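Local coordinates for protein beta-phenylalanine aminotransferase (Variovorax paradoxus, PDB 4AO9) that catalyses transfer of the amino group of beta-phenylalanine, very probably to a keto-acid acceptor, using pyridoxal-5'-phosphate as cofactor, at residues A[367-372]-A[440-445]; A[208-213]-A[240-245]; A[163-168]-A[312-317]; A[64-69]-A[412-417]; A[135-140]-A[144-149]. All coordinates share one frame; numbering follows the deposited sequence.

The five contacts illustrate packing within a dimeric class-III aminotransferase, well away from its cofactor. Contacts 2, 3 and 5 join elements around the seven-stranded sheet of the large domain, whereas contacts 1 and 4 lie across the chain's centre from contact 5, their own centres about 18 Å apart. Contacts 3 and 5 meet directly, H317 ND1 lying 2.9 Å from R147 NE in a probable hydrogen bond. Both of these, and contact 4, also touch the second subunit. The side chains of F148 (contact 5) and F242 (contact 2) lie about 12 and 13 Å from a bound pyridoxal-5'-phosphate; neither contact supplies a residue of the cofactor pocket.

Contact 1 (A[367-372]-A[440-445]); sequences VAMQFT and GSFIGG
V367 and I443 mark the closest backbone approach, their CA atoms 7.9 Å apart, where the chain leading into strand 370-374 runs past the last turns of helix 429-445. The distance is bridged by apolar side chains alone. V367 and I443 meet branch to branch, their chains set at a slant to one another: CG1 of V367 lies 4.0 Å from CG2 of I443, and CG2 of V367 is 4.1 Å from CD1 of I443. Two branches of each residue are thus engaged. M369 reaches in beside them as a fully extended chain (chi1 -172°, chi2 -176°, chi3 -175°), which carries its sulfur and methyl towards the helix. SD of M369 comes to 4.3 Å from CG1 of I443, and its CE approaches CD2 of F442 at the same 4.3 Å, obliquely to the ring. These spacings describe loose but wholly buried van der Waals packing. The inverse gamma turn centred on A368 separates the two contributors V367 and M369, and both point their side chains at the helix. Around the contact, helix 341-365 adds C362 against M369 and E365 against I443, F382 touches both M369 and F442, and H446 stacks on the F442 ring, while strand 370-374 continues beside strand 377-381.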
# COMPACT_ATOMS: atom_id res chain seq x y z
N VAL A 367 -27.91 29.81 -12.36
CA VAL A 367 -26.50 29.60 -12.68
C VAL A 367 -26.25 28.21 -13.25
O VAL A 367 -26.95 27.25 -12.90
CB VAL A 367 -25.57 29.86 -11.46
CG1 VAL A 367 -25.55 31.35 -11.12
CG2 VAL A 367 -25.99 29.03 -10.25
N ALA A 368 -25.25 28.10 -14.12
CA ALA A 368 -24.79 26.81 -14.62
C ALA A 368 -23.86 26.19 -13.58
O ALA A 368 -22.63 26.20 -13.72
CB ALA A 368 -24.11 26.95 -15.96
N MET A 369 -24.48 25.68 -12.52
CA MET A 369 -23.79 25.06 -11.40
C MET A 369 -24.72 23.96 -10.89
O MET A 369 -25.94 24.13 -10.83
CB MET A 369 -23.49 26.09 -10.31
CG MET A 369 -22.60 25.59 -9.18
SD MET A 369 -22.39 26.86 -7.90
CE MET A 369 -21.19 26.02 -6.85
N GLN A 370 -24.14 22.81 -10.56
CA GLN A 370 -24.92 21.70 -10.04
C GLN A 370 -24.03 20.82 -9.19
O GLN A 370 -22.81 20.94 -9.21
CB GLN A 370 -25.52 20.89 -11.18
CG GLN A 370 -24.49 20.22 -12.08
CD GLN A 370 -25.14 19.40 -13.15
OE1 GLN A 370 -25.70 18.34 -12.88
NE2 GLN A 370 -25.10 19.90 -14.37
N PHE A 371 -24.67 19.93 -8.43
CA PHE A 371 -23.96 18.94 -7.64
C PHE A 371 -24.42 17.56 -8.08
O PHE A 371 -25.61 17.27 -8.07
CB PHE A 371 -24.24 19.16 -6.15
CG PHE A 371 -23.57 20.39 -5.59
CD1 PHE A 371 -24.08 21.67 -5.86
CD2 PHE A 371 -22.42 20.27 -4.80
CE1 PHE A 371 -23.45 22.80 -5.35
CE2 PHE A 371 -21.80 21.40 -4.28
CZ PHE A 371 -22.31 22.67 -4.55
N THR A 372 -23.46 16.74 -8.50
CA THR A 372 -23.75 15.37 -8.92
C THR A 372 -23.33 14.39 -7.83
O THR A 372 -22.46 14.70 -7.02
CB THR A 372 -23.03 15.00 -10.25
OG1 THR A 372 -21.62 15.22 -10.13
CG2 THR A 372 -23.56 15.86 -11.39
N GLY A 440 -24.88 29.69 -1.25
CA GLY A 440 -25.76 30.84 -1.45
C GLY A 440 -24.98 32.14 -1.53
O GLY A 440 -25.18 32.95 -2.44
N SER A 441 -24.06 32.33 -0.58
CA SER A 441 -23.24 33.54 -0.58
C SER A 441 -22.23 33.55 -1.73
O SER A 441 -21.90 34.61 -2.25
CB SER A 441 -22.54 33.76 0.78
OG SER A 441 -21.63 32.72 1.07
N PHE A 442 -21.76 32.37 -2.13
CA PHE A 442 -20.90 32.27 -3.31
C PHE A 442 -21.61 32.79 -4.56
O PHE A 442 -21.07 33.64 -5.27
CB PHE A 442 -20.42 30.83 -3.53
CG PHE A 442 -19.54 30.68 -4.74
CD1 PHE A 442 -18.25 31.19 -4.74
CD2 PHE A 442 -20.01 30.02 -5.88
CE1 PHE A 442 -17.44 31.06 -5.86
CE2 PHE A 442 -19.20 29.88 -7.00
CZ PHE A 442 -17.91 30.40 -6.99
N ILE A 443 -22.80 32.27 -4.82
CA ILE A 443 -23.60 32.67 -5.99
C ILE A 443 -23.95 34.15 -5.90
O ILE A 443 -23.83 34.88 -6.89
CB ILE A 443 -24.87 31.80 -6.14
CG1 ILE A 443 -24.49 30.34 -6.43
CG2 ILE A 443 -25.79 32.34 -7.25
CD1 ILE A 443 -25.59 29.34 -6.17
N GLY A 444 -24.36 34.60 -4.71
CA GLY A 444 -24.69 36.00 -4.47
C GLY A 444 -23.56 36.97 -4.74
O GLY A 444 -23.77 38.05 -5.31
N GLY A 445 -22.34 36.59 -4.36
CA GLY A 445 -21.17 37.45 -4.50
C GLY A 445 -20.40 37.32 -5.80
O GLY A 445 -19.59 38.19 -6.14

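Contact 2 (A[208-213]-A[240-245]); sequences QTARAQ and PDFLQA
R211 lies across A245 like a lid, with its flat guanidinium over the small residue. CG stands opposite the carbonyl carbon (chi1 -69°), and the chain then runs extended to NE, carrying the charged end over to the other helix. NE of R211 is 3.6 Å from CB of A245, which sits 3.4 Å from the guanidinium plane and displaced toward its rim; NH2 of R211 is likewise 3.6 Å from CA of A245. Helices 207-216 and 240-253 pack together here in the large domain of the class-III fold, R211 and A245 bringing their CA atoms within 6.3 Å. NH2 of R211 is also held by a salt bridge to E248, one turn beyond A245. A leucine in place of R211 would probably leave E248 without this charged mate and strip A245 of its flat cover. Deeper in, CB of A210 touches CE1 of F242 at 4.2 Å, obliquely to the ring; chi1 of 167° swings that ring back towards helix 207-216, and F175 and Y204 meet it edge-to-face.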
# COMPACT_ATOMS: atom_id res chain seq x y z
N GLN A 208 -24.33 1.05 -25.37
CA GLN A 208 -24.28 0.50 -26.73
C GLN A 208 -22.84 0.22 -27.13
O GLN A 208 -22.54 -0.87 -27.63
CB GLN A 208 -24.95 1.47 -27.70
CG GLN A 208 -25.08 0.99 -29.13
CD GLN A 208 -25.73 2.04 -30.02
OE1 GLN A 208 -26.90 2.39 -29.84
NE2 GLN A 208 -24.97 2.56 -30.98
N THR A 209 -21.95 1.18 -26.88
CA THR A 209 -20.53 0.99 -27.18
C THR A 209 -19.93 -0.14 -26.33
O THR A 209 -19.14 -0.95 -26.83
CB THR A 209 -19.72 2.29 -27.04
OG1 THR A 209 -20.24 3.27 -27.95
CG2 THR A 209 -18.25 2.07 -27.33
N ALA A 210 -20.31 -0.19 -25.05
CA ALA A 210 -19.82 -1.24 -24.17
C ALA A 210 -20.19 -2.64 -24.67
O ALA A 210 -19.33 -3.51 -24.78
CB ALA A 210 -20.33 -1.03 -22.75
N ARG A 211 -21.46 -2.85 -24.99
CA ARG A 211 -21.90 -4.14 -25.54
C ARG A 211 -21.14 -4.48 -26.82
O ARG A 211 -20.63 -5.58 -26.96
CB ARG A 211 -23.41 -4.13 -25.85
CG ARG A 211 -24.29 -4.08 -24.62
CD ARG A 211 -25.76 -4.32 -25.01
NE ARG A 211 -26.67 -4.17 -23.88
CZ ARG A 211 -26.99 -5.14 -23.04
NH1 ARG A 211 -26.47 -6.35 -23.17
NH2 ARG A 211 -27.84 -4.89 -22.04
N ALA A 212 -21.06 -3.51 -27.73
CA ALA A 212 -20.43 -3.76 -29.03
C ALA A 212 -18.95 -4.09 -28.92
O ALA A 212 -18.46 -5.03 -29.54
CB ALA A 212 -20.63 -2.55 -29.96
N GLN A 213 -18.23 -3.31 -28.12
CA GLN A 213 -16.80 -3.51 -28.01
C GLN A 213 -16.41 -4.71 -27.16
O GLN A 213 -15.45 -5.42 -27.49
CB GLN A 213 -16.11 -2.24 -27.52
CG GLN A 213 -16.21 -1.09 -28.54
CD GLN A 213 -15.83 -1.50 -29.96
OE1 GLN A 213 -14.75 -2.03 -30.20
NE2 GLN A 213 -16.74 -1.26 -30.91
N PRO A 240 -28.19 2.50 -14.64
CA PRO A 240 -28.61 1.10 -14.62
C PRO A 240 -28.43 0.36 -15.95
O PRO A 240 -27.93 -0.78 -15.96
CB PRO A 240 -30.10 1.19 -14.26
CG PRO A 240 -30.16 2.39 -13.38
CD PRO A 240 -29.14 3.37 -13.92
N ASP A 241 -28.81 0.98 -17.07
CA ASP A 241 -28.71 0.33 -18.39
C ASP A 241 -27.26 -0.03 -18.73
O ASP A 241 -26.98 -1.10 -19.27
CB ASP A 241 -29.38 1.17 -19.50
CG ASP A 241 -28.58 2.42 -19.89
OD1 ASP A 241 -28.03 3.12 -19.01
OD2 ASP A 241 -28.51 2.72 -21.11
N PHE A 242 -26.36 0.89 -18.39
CA PHE A 242 -24.94 0.74 -18.67
C PHE A 242 -24.35 -0.36 -17.80
O PHE A 242 -23.68 -1.27 -18.31
CB PHE A 242 -24.25 2.08 -18.42
CG PHE A 242 -22.75 2.01 -18.38
CD1 PHE A 242 -22.01 1.71 -19.52
CD2 PHE A 242 -22.08 2.27 -17.19
CE1 PHE A 242 -20.63 1.65 -19.48
CE2 PHE A 242 -20.70 2.22 -17.14
CZ PHE A 242 -19.96 1.92 -18.28
N LEU A 243 -24.59 -0.28 -16.49
CA LEU A 243 -24.01 -1.26 -15.58
C LEU A 243 -24.55 -2.68 -15.84
O LEU A 243 -23.79 -3.64 -15.81
CB LEU A 243 -24.16 -0.84 -14.12
CG LEU A 243 -23.48 0.47 -13.71
CD1 LEU A 243 -23.85 0.81 -12.27
CD2 LEU A 243 -21.96 0.40 -13.88
N GLN A 244 -25.84 -2.79 -16.14
CA GLN A 244 -26.42 -4.08 -16.53
C GLN A 244 -25.81 -4.60 -17.84
O GLN A 244 -25.56 -5.80 -17.98
CB GLN A 244 -27.95 -3.99 -16.60
CG GLN A 244 -28.67 -5.32 -16.84
CD GLN A 244 -28.40 -6.38 -15.76
OE1 GLN A 244 -28.14 -6.07 -14.59
NE2 GLN A 244 -28.47 -7.65 -16.16
N ALA A 245 -25.57 -3.70 -18.79
CA ALA A 245 -24.92 -4.08 -20.05
C ALA A 245 -23.53 -4.67 -19.78
O ALA A 245 -23.13 -5.63 -20.44
CB ALA A 245 -24.84 -2.90 -21.01

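Contact 3 (A[163-168]-A[312-317]); sequences ALHFTG and TGPLAH
The dominant interaction is a CH-pi contact between L315 and H165. CD2 of L315 sits 3.7 Å from the centroid of the H165 ring and only 9° off its normal, so the methyl rests squarely on the imidazole face. In H165, chi1 of -162° carries the ring out from helix 152-167 towards the loop, and chi2 of 85° turns its face to L315. Van der Waals packing completes the grip: CD1 of L315 is 4.0 Å from CB of H165, and CG of P314 comes obliquely to 3.7 Å from NE2 of H165. Leucine and proline thus both meet the ring from the same side. Within the helix, A163 O accepts hydrogen bonds from both T167 N at 3.0 Å and T167 OG1 at 2.8 Å, the two donors arriving from opposite faces of the carbonyl plane. P192 of the second subunit packs on both H165 and L315, placing the contact beside the dimer interface. An alanine at H165 is likely to open a gap under L315 and P314, removing the surface on which that methyl rests. The imidazole serves here through its flat face, its pairing with the loop resting on dispersion and CH-pi attraction.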
# COMPACT_ATOMS: atom_id res chain seq x y z
N ALA A 163 -7.90 -11.97 -12.09
CA ALA A 163 -8.77 -12.17 -13.25
C ALA A 163 -7.99 -12.62 -14.48
O ALA A 163 -8.44 -13.52 -15.21
CB ALA A 163 -9.55 -10.91 -13.54
N LEU A 164 -6.81 -12.02 -14.70
CA LEU A 164 -5.98 -12.41 -15.84
C LEU A 164 -5.62 -13.89 -15.73
O LEU A 164 -5.73 -14.63 -16.70
CB LEU A 164 -4.69 -11.57 -15.94
CG LEU A 164 -4.73 -10.06 -16.19
CD1 LEU A 164 -3.40 -9.59 -16.78
CD2 LEU A 164 -5.84 -9.63 -17.09
N HIS A 165 -5.24 -14.32 -14.53
CA HIS A 165 -4.82 -15.70 -14.35
C HIS A 165 -6.00 -16.66 -14.43
O HIS A 165 -5.91 -17.73 -15.06
CB HIS A 165 -4.07 -15.90 -13.02
CG HIS A 165 -3.26 -17.16 -13.00
ND1 HIS A 165 -1.98 -17.22 -13.50
CD2 HIS A 165 -3.57 -18.41 -12.59
CE1 HIS A 165 -1.52 -18.46 -13.38
NE2 HIS A 165 -2.47 -19.20 -12.83
N PHE A 166 -7.11 -16.28 -13.81
CA PHE A 166 -8.29 -17.13 -13.76
C PHE A 166 -8.83 -17.42 -15.17
O PHE A 166 -9.22 -18.54 -15.46
CB PHE A 166 -9.39 -16.48 -12.92
CG PHE A 166 -10.57 -17.37 -12.68
CD1 PHE A 166 -10.52 -18.36 -11.70
CD2 PHE A 166 -11.73 -17.24 -13.44
CE1 PHE A 166 -11.61 -19.19 -11.46
CE2 PHE A 166 -12.83 -18.06 -13.21
CZ PHE A 166 -12.76 -19.04 -12.23
N THR A 167 -8.84 -16.40 -16.01
CA THR A 167 -9.38 -16.51 -17.37
C THR A 167 -8.35 -16.95 -18.41
O THR A 167 -8.74 -17.43 -19.48
CB THR A 167 -9.97 -15.18 -17.87
OG1 THR A 167 -8.94 -14.17 -17.93
CG2 THR A 167 -11.13 -14.72 -16.97
N GLY A 168 -7.06 -16.76 -18.13
CA GLY A 168 -6.03 -17.00 -19.14
C GLY A 168 -6.08 -16.00 -20.29
O GLY A 168 -5.65 -16.31 -21.41
N THR A 312 -3.09 -24.92 -2.21
CA THR A 312 -3.45 -25.53 -3.50
C THR A 312 -3.37 -24.60 -4.71
O THR A 312 -3.20 -25.06 -5.85
CB THR A 312 -4.88 -26.13 -3.46
OG1 THR A 312 -5.79 -25.14 -2.96
CG2 THR A 312 -4.94 -27.36 -2.54
N GLY A 313 -3.51 -23.29 -4.48
CA GLY A 313 -3.55 -22.32 -5.57
C GLY A 313 -2.18 -21.93 -6.09
O GLY A 313 -1.19 -22.02 -5.37
N PRO A 314 -2.12 -21.49 -7.36
CA PRO A 314 -0.83 -21.21 -7.99
C PRO A 314 -0.28 -19.81 -7.75
O PRO A 314 0.86 -19.55 -8.12
CB PRO A 314 -1.15 -21.37 -9.49
CG PRO A 314 -2.57 -21.00 -9.60
CD PRO A 314 -3.23 -21.45 -8.32
N LEU A 315 -1.06 -18.91 -7.14
CA LEU A 315 -0.65 -17.51 -6.99
C LEU A 315 -0.27 -17.17 -5.58
O LEU A 315 -0.97 -17.53 -4.63
CB LEU A 315 -1.74 -16.55 -7.46
CG LEU A 315 -2.28 -16.71 -8.89
CD1 LEU A 315 -3.23 -15.59 -9.17
CD2 LEU A 315 -1.16 -16.77 -9.95
N ALA A 316 0.85 -16.47 -5.45
CA ALA A 316 1.22 -15.86 -4.19
C ALA A 316 0.59 -14.47 -4.14
O ALA A 316 0.43 -13.79 -5.17
CB ALA A 316 2.75 -15.76 -4.09
N HIS A 317 0.19 -14.05 -2.94
CA HIS A 317 -0.10 -12.66 -2.67
C HIS A 317 0.62 -12.23 -1.40
O HIS A 317 0.19 -12.54 -0.28
CB HIS A 317 -1.60 -12.39 -2.60
CG HIS A 317 -1.93 -11.06 -2.01
ND1 HIS A 317 -2.88 -10.90 -1.03
CD2 HIS A 317 -1.42 -9.82 -2.24
CE1 HIS A 317 -2.96 -9.62 -0.69
NE2 HIS A 317 -2.06 -8.95 -1.40

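Contact 4 (A[64-69]-A[412-417]); sequences LFYAPF and DIYSSP
Where the loop between helix 42-51 and strand 72-77 meets the chain leaving strand 413-414, a water-bridged pair of tyrosines lies at the dimer interface. Y66 and Y414 approach each other with their phenol ends, OH of Y66 staying 4.3 Å from CE1 of Y414, and a single water links them. It lies 2.7 Å from OH of Y66 and 2.7 Å from OH of Y414, donating to the latter from a position in the plane of the Y414 ring, at its edge. Each hydroxyl has a further partner: Y66 OH bonds with the backbone N of L71, and Y414 OH with the carbonyl O of T123 of the second subunit. The apolar half of the contact is P417 against Y66. CG of P417 comes to 3.5 Å from CD1 of Y66, obliquely to the ring, the two side chains crossing at about a right angle. Y66 takes chi1 of 48°, which sets CG between the backbone N and carbonyl carbon and turns the ring towards P417. F405 meets the same ring edge-to-face. Two polar groups are thereby satisfied within a largely apolar junction, and the water carries a hydrogen-bonded path from the L71 backbone through both tyrosines to the partner subunit.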
# COMPACT_ATOMS: atom_id res chain seq x y z
N LEU A 64 -3.55 16.66 -2.78
CA LEU A 64 -3.44 17.59 -1.65
C LEU A 64 -2.76 18.89 -2.05
O LEU A 64 -2.83 19.86 -1.30
CB LEU A 64 -2.68 16.95 -0.49
CG LEU A 64 -3.25 15.67 0.12
CD1 LEU A 64 -2.39 15.26 1.31
CD2 LEU A 64 -4.73 15.80 0.52
N PHE A 65 -2.10 18.92 -3.20
CA PHE A 65 -1.51 20.18 -3.64
C PHE A 65 -2.51 21.05 -4.38
O PHE A 65 -3.26 20.58 -5.24
CB PHE A 65 -0.29 19.98 -4.54
CG PHE A 65 0.33 21.28 -4.97
CD1 PHE A 65 -0.11 21.93 -6.12
CD2 PHE A 65 1.30 21.88 -4.19
CE1 PHE A 65 0.43 23.17 -6.49
CE2 PHE A 65 1.85 23.12 -4.56
CZ PHE A 65 1.40 23.76 -5.71
N TYR A 66 -2.52 22.34 -4.03
CA TYR A 66 -3.20 23.34 -4.84
C TYR A 66 -2.43 24.65 -4.77
O TYR A 66 -1.69 24.91 -3.81
CB TYR A 66 -4.66 23.54 -4.41
CG TYR A 66 -4.84 23.71 -2.92
CD1 TYR A 66 -5.02 22.59 -2.10
CD2 TYR A 66 -4.83 24.98 -2.32
CE1 TYR A 66 -5.17 22.70 -0.73
CE2 TYR A 66 -4.99 25.10 -0.93
CZ TYR A 66 -5.16 23.96 -0.14
OH TYR A 66 -5.32 24.07 1.22
N ALA A 67 -2.59 25.48 -5.81
CA ALA A 67 -1.94 26.78 -5.87
C ALA A 67 -2.70 27.81 -5.03
O ALA A 67 -3.91 27.69 -4.84
CB ALA A 67 -1.83 27.23 -7.32
N PRO A 68 -1.99 28.83 -4.51
CA PRO A 68 -0.56 29.06 -4.67
C PRO A 68 0.31 28.11 -3.84
O PRO A 68 1.46 27.84 -4.22
CB PRO A 68 -0.38 30.52 -4.23
CG PRO A 68 -1.48 30.76 -3.27
CD PRO A 68 -2.65 29.92 -3.76
N PHE A 69 -0.25 27.59 -2.75
CA PHE A 69 0.36 26.55 -1.91
C PHE A 69 -0.76 25.97 -1.05
O PHE A 69 -1.74 26.65 -0.78
CB PHE A 69 1.48 27.11 -1.01
CG PHE A 69 1.03 28.22 -0.11
CD1 PHE A 69 1.07 29.55 -0.54
CD2 PHE A 69 0.55 27.96 1.17
CE1 PHE A 69 0.64 30.58 0.28
CE2 PHE A 69 0.10 28.99 2.00
CZ PHE A 69 0.15 30.31 1.55
N ASP A 412 -15.28 29.45 6.57
CA ASP A 412 -14.92 28.46 7.60
C ASP A 412 -15.27 27.02 7.19
O ASP A 412 -15.65 26.20 8.03
CB ASP A 412 -15.54 28.81 8.96
CG ASP A 412 -15.31 30.26 9.34
OD1 ASP A 412 -14.17 30.74 9.19
OD2 ASP A 412 -16.28 30.93 9.76
N ILE A 413 -15.12 26.73 5.90
CA ILE A 413 -15.40 25.40 5.37
C ILE A 413 -14.17 24.89 4.63
O ILE A 413 -13.66 25.54 3.72
CB ILE A 413 -16.66 25.41 4.45
CG1 ILE A 413 -17.92 25.59 5.31
CG2 ILE A 413 -16.73 24.13 3.60
CD1 ILE A 413 -19.15 26.07 4.57
N TYR A 414 -13.70 23.71 5.03
CA TYR A 414 -12.57 23.07 4.36
C TYR A 414 -13.11 22.01 3.41
O TYR A 414 -13.76 21.06 3.83
CB TYR A 414 -11.65 22.43 5.40
CG TYR A 414 -10.36 21.87 4.84
CD1 TYR A 414 -9.33 22.72 4.45
CD2 TYR A 414 -10.16 20.50 4.74
CE1 TYR A 414 -8.14 22.22 3.96
CE2 TYR A 414 -8.97 19.98 4.26
CZ TYR A 414 -7.97 20.86 3.86
OH TYR A 414 -6.76 20.37 3.38
N SER A 415 -12.86 22.23 2.13
CA SER A 415 -13.37 21.39 1.07
C SER A 415 -12.20 20.92 0.21
O SER A 415 -11.04 21.17 0.53
CB SER A 415 -14.34 22.20 0.20
OG SER A 415 -13.67 23.25 -0.49
N SER A 416 -12.51 20.23 -0.87
CA SER A 416 -11.49 19.85 -1.84
C SER A 416 -11.43 20.85 -3.00
O SER A 416 -12.46 21.38 -3.44
CB SER A 416 -11.77 18.46 -2.37
OG SER A 416 -13.04 18.44 -2.98
N PRO A 417 -10.22 21.09 -3.53
CA PRO A 417 -10.10 21.93 -4.72
C PRO A 417 -11.01 21.48 -5.87
O PRO A 417 -11.54 22.33 -6.58
CB PRO A 417 -8.63 21.78 -5.10
CG PRO A 417 -7.94 21.58 -3.79
CD PRO A 417 -8.89 20.74 -2.97
O HOH W 1 -4.60 21.85 2.64

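Contact 5 (A[135-140]-A[144-149]); sequences LICERF and EQLRFT
I136 and L146 form the central bump-and-hollow pair, their side chains crossing at about a right angle. The CD2 methyl of L146 pushes in against the beta-branched flank of I136, 3.6 Å from CG2 and 3.7 Å from CB, and CD1 of I136 closes over it at 4.2 Å. Beside this pair stands F148, whose CE1 is 3.8 Å from CD1 of I136; the methyl meets the ring at its edge and in its plane. One face of that ring is occupied by CD1 of L146, centred 3.7 Å above it, so the leucine spends one methyl on the phenyl ring and the other on the helix. In L146, chi1 of 61° with chi2 of 77° directs the two methyls to these separate places. C137 fills the space toward the start of the strand, its SG 4.1 Å from CD2 of L146 and 3.8 Å from the backbone O of E144. The axes of helix segment 135-139 and strand 145-149 approach to 8.8 Å, at 133° between their directions. The strand is the edge of the large-domain sheet within this chain, bonded to strand 296-300 with a classic beta bulge where E144 and Q145 face G300. Y54 and M55 of the second subunit pack on C137 and F148. Cohesion between helix and strand thus comes from dispersion and shape fit.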
# COMPACT_ATOMS: atom_id res chain seq x y z
N LEU A 135 -16.70 -10.02 9.13
CA LEU A 135 -17.59 -8.87 9.14
C LEU A 135 -17.81 -8.33 7.73
O LEU A 135 -18.94 -8.04 7.33
CB LEU A 135 -17.02 -7.77 10.04
CG LEU A 135 -17.98 -6.61 10.34
CD1 LEU A 135 -19.13 -7.06 11.24
CD2 LEU A 135 -17.23 -5.50 11.03
N ILE A 136 -16.72 -8.22 6.96
CA ILE A 136 -16.83 -7.68 5.62
C ILE A 136 -17.63 -8.60 4.69
O ILE A 136 -18.49 -8.13 3.93
CB ILE A 136 -15.44 -7.35 5.03
CG1 ILE A 136 -14.82 -6.18 5.80
CG2 ILE A 136 -15.56 -7.05 3.55
CD1 ILE A 136 -13.30 -6.02 5.53
N CYS A 137 -17.36 -9.91 4.77
CA CYS A 137 -18.09 -10.88 3.95
C CYS A 137 -19.57 -10.88 4.29
O CYS A 137 -20.41 -11.09 3.40
CB CYS A 137 -17.50 -12.28 4.14
SG CYS A 137 -15.83 -12.46 3.44
N GLU A 138 -19.90 -10.66 5.55
CA GLU A 138 -21.31 -10.60 5.97
C GLU A 138 -21.99 -9.33 5.49
O GLU A 138 -23.17 -9.35 5.12
CB GLU A 138 -21.43 -10.73 7.49
CG GLU A 138 -21.15 -12.13 7.98
CD GLU A 138 -21.07 -12.24 9.51
OE1 GLU A 138 -21.00 -11.20 10.21
OE2 GLU A 138 -21.04 -13.38 9.99
N ARG A 139 -21.26 -8.22 5.49
CA ARG A 139 -21.80 -6.94 5.07
C ARG A 139 -21.97 -6.85 3.56
O ARG A 139 -22.90 -6.21 3.07
CB ARG A 139 -20.88 -5.81 5.56
CG ARG A 139 -21.43 -4.41 5.32
CD ARG A 139 -20.62 -3.41 6.10
NE ARG A 139 -21.05 -2.02 5.89
CZ ARG A 139 -21.05 -1.10 6.84
NH1 ARG A 139 -20.69 -1.42 8.08
NH2 ARG A 139 -21.42 0.14 6.56
N PHE A 140 -21.06 -7.50 2.83
CA PHE A 140 -21.07 -7.48 1.37
C PHE A 140 -21.04 -8.93 0.88
O PHE A 140 -19.99 -9.47 0.54
CB PHE A 140 -19.85 -6.70 0.85
CG PHE A 140 -19.71 -5.32 1.44
CD1 PHE A 140 -20.53 -4.27 1.04
CD2 PHE A 140 -18.72 -5.05 2.39
CE1 PHE A 140 -20.39 -2.99 1.58
CE2 PHE A 140 -18.57 -3.77 2.92
CZ PHE A 140 -19.41 -2.74 2.52
N GLU A 144 -17.33 -13.70 -1.04
CA GLU A 144 -17.37 -15.01 -0.38
C GLU A 144 -16.11 -15.24 0.43
O GLU A 144 -16.16 -15.79 1.55
CB GLU A 144 -17.57 -16.14 -1.40
CG GLU A 144 -18.89 -16.02 -2.13
CD GLU A 144 -19.11 -17.06 -3.21
OE1 GLU A 144 -18.18 -17.79 -3.62
OE2 GLU A 144 -20.28 -17.17 -3.64
N GLN A 145 -14.97 -14.86 -0.15
CA GLN A 145 -13.70 -14.78 0.58
C GLN A 145 -12.96 -13.54 0.11
O GLN A 145 -13.22 -13.04 -0.99
CB GLN A 145 -12.82 -15.99 0.31
CG GLN A 145 -13.40 -17.31 0.78
CD GLN A 145 -12.41 -18.43 0.59
OE1 GLN A 145 -11.67 -18.46 -0.39
NE2 GLN A 145 -12.37 -19.34 1.55
N LEU A 146 -12.03 -13.06 0.93
CA LEU A 146 -11.24 -11.87 0.60
C LEU A 146 -9.81 -12.03 1.07
O LEU A 146 -9.50 -12.95 1.82
CB LEU A 146 -11.85 -10.61 1.23
CG LEU A 146 -11.97 -10.53 2.76
CD1 LEU A 146 -10.63 -10.21 3.44
CD2 LEU A 146 -13.00 -9.48 3.17
N ARG A 147 -8.96 -11.13 0.59
CA ARG A 147 -7.64 -10.90 1.19
C ARG A 147 -7.46 -9.40 1.41
O ARG A 147 -8.03 -8.59 0.67
CB ARG A 147 -6.53 -11.45 0.31
CG ARG A 147 -6.53 -12.97 0.22
CD ARG A 147 -5.52 -13.47 -0.77
NE ARG A 147 -4.14 -13.37 -0.30
CZ ARG A 147 -3.44 -14.33 0.29
NH1 ARG A 147 -3.99 -15.51 0.60
NH2 ARG A 147 -2.17 -14.10 0.60
N PHE A 148 -6.69 -9.03 2.42
CA PHE A 148 -6.39 -7.64 2.72
C PHE A 148 -5.13 -7.17 2.02
O PHE A 148 -4.20 -7.94 1.77
CB PHE A 148 -6.20 -7.45 4.23
CG PHE A 148 -7.42 -7.76 5.03
CD1 PHE A 148 -8.55 -6.96 4.93
CD2 PHE A 148 -7.41 -8.82 5.93
CE1 PHE A 148 -9.69 -7.24 5.70
CE2 PHE A 148 -8.55 -9.11 6.70
CZ PHE A 148 -9.68 -8.33 6.57
N THR A 149 -5.14 -5.88 1.68
CA THR A 149 -4.00 -5.21 1.09
C THR A 149 -3.72 -3.94 1.89
O THR A 149 -4.43 -3.63 2.86
CB THR A 149 -4.26 -4.86 -0.38
OG1 THR A 149 -5.37 -3.96 -0.45
CG2 THR A 149 -4.58 -6.10 -1.20